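PDB 4UPK: phosphonate monoester hydrolase from Ruegeria pomeroyi, which belongs to the sulfatase family of the alkaline phosphatase clan, a group of hydrolases built round a central mixed beta sheet. Local coordinates for residues Val57-Pro60 and His61-Ala64. Residues are numbered along the deposited sequence; the frame is centred on the assembly and turned at random.
Sequences VELP and HLRA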
loop_
_atom_site.group_PDB
_atom_site.type_symbol
_atom_site.label_atom_id
_atom_site.label_comp_id
_atom_site.label_asym_id
_atom_site.label_seq_id
_atom_site.Cartn_x
_atom_site.Cartn_y
_atom_site.Cartn_z
ATOM N N VAL A 57 37.086 32.653 16.117
ATOM C CA VAL A 57 36.311 31.638 16.827
ATOM C C VAL A 57 37.173 30.385 17.116
ATOM O O VAL A 57 37.972 29.957 16.278
ATOM C CB VAL A 57 34.946 31.321 16.114
ATOM C CG1 VAL A 57 35.136 30.736 14.709
ATOM C CG2 VAL A 57 34.047 30.426 16.974
ATOM N N GLU A 58 37.002 29.810 18.314
ATOM C CA GLU A 58 37.714 28.615 18.736
ATOM C C GLU A 58 36.883 27.404 18.433
ATOM O O GLU A 58 35.813 27.244 19.007
ATOM C CB GLU A 58 38.063 28.652 20.243
ATOM C CG GLU A 58 38.779 29.911 20.725
ATOM C CD GLU A 58 40.064 30.284 20.019
ATOM O OE1 GLU A 58 40.932 29.400 19.859
ATOM O OE2 GLU A 58 40.214 31.470 19.649
ATOM N N LEU A 59 37.369 26.546 17.513
ATOM C CA LEU A 59 36.706 25.286 17.143
ATOM C C LEU A 59 37.752 24.139 17.205
ATOM O O LEU A 59 37.969 23.454 16.195
ATOM C CB LEU A 59 36.031 25.385 15.756
ATOM C CG LEU A 59 34.950 26.470 15.568
ATOM C CD1 LEU A 59 34.475 26.516 14.112
ATOM C CD2 LEU A 59 33.741 26.246 16.504
ATOM N N PRO A 60 38.404 23.902 18.373
ATOM C CA PRO A 60 39.482 22.906 18.428
ATOM C C PRO A 60 39.143 21.471 18.096
ATOM O O PRO A 60 39.992 20.800 17.513
ATOM C CB PRO A 60 40.011 23.044 19.860
ATOM C CG PRO A 60 38.876 23.594 20.622
ATOM C CD PRO A 60 38.288 24.584 19.680
ATOM N N HIS A 61 37.958 20.983 18.501
ATOM C CA HIS A 61 37.578 19.591 18.264
ATOM C C HIS A 61 37.252 19.308 16.814
ATOM O O HIS A 61 37.697 18.288 16.284
ATOM C CB HIS A 61 36.493 19.123 19.244
ATOM C CG HIS A 61 36.970 19.098 20.652
ATOM N ND1 HIS A 61 37.841 18.130 21.094
ATOM C CD2 HIS A 61 36.686 19.932 21.674
ATOM C CE1 HIS A 61 38.044 18.388 22.378
ATOM N NE2 HIS A 61 37.366 19.468 22.768
ATOM N N LEU A 62 36.567 20.251 16.153
ATOM C CA LEU A 62 36.256 20.186 14.713
ATOM C C LEU A 62 37.546 20.335 13.878
ATOM O O LEU A 62 37.712 19.657 12.869
ATOM C CB LEU A 62 35.212 21.254 14.327
ATOM C CG LEU A 62 33.787 21.023 14.870
ATOM C CD1 LEU A 62 32.972 22.299 14.836
ATOM C CD2 LEU A 62 33.064 19.917 14.112
ATOM N N ARG A 63 38.464 21.187 14.330
ATOM C CA ARG A 63 39.752 21.405 13.653
ATOM C C ARG A 63 40.712 20.233 13.892
ATOM O O ARG A 63 41.506 19.911 13.006
ATOM C CB ARG A 63 40.372 22.749 14.066
ATOM C CG ARG A 63 39.713 23.926 13.367
ATOM C CD ARG A 63 40.096 25.281 13.940
ATOM N NE ARG A 63 39.184 26.326 13.465
ATOM C CZ ARG A 63 38.944 27.474 14.092
ATOM N NH1 ARG A 63 39.554 27.756 15.238
ATOM N NH2 ARG A 63 38.085 28.344 13.584
ATOM N N ALA A 64 40.598 19.556 15.058
ATOM C CA ALA A 64 41.411 18.374 15.356
ATOM C C ALA A 64 40.940 17.226 14.484
ATOM O O ALA A 64 41.780 16.523 13.918
ATOM C CB ALA A 64 41.319 18.002 16.837
HETATM O O HOH W 1 40.486 26.072 17.468
#
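Val57 O is gripped by both terminal nitrogens of Arg63, NH1 at 2.9 Å and NH2 at 3.1 Å. The two bonds differ in approach: NH1 comes in the carbonyl plane, while NH2 stands above it, 37° out. The guanidinium meets the oxygen end-on, and the oxygen lies near the plane of the group. CG set beside the backbone N and anti to the carbonyl carbon (chi1 -77°), followed by an extended chain from CG to NE, carries the guanidinium of Arg63 back along the loop, with CD 3.6 Å from Leu59 O. Leu59 CB lies 3.9 Å above the guanidinium plane, over its centre. Further bonds from NE to Leu49 O and from NH2 to Cys48 O fix the group's rotation, and a water accepts from NH1 and, weakly, from Leu59 N.

This is the first turn of helix 60-67 in the sulfatase-family fold, with Leu59 at the N-cap and Pro60 directly after it. Helical bonding starts at the cap, where Arg63 N donates to Leu59 O at 3.0 Å with a C=O...N angle of 164°, and Ala64 N follows on Pro60 O at 2.8 Å. The carboxylate of Asp321, on helix 303-333, accepts from His61 N with OD2 and from Leu62 N with OD1, and its negative charge probably suits the positive end of the helix dipole. Val57 packs its side chain on Leu314 and Thr318 of that same long helix.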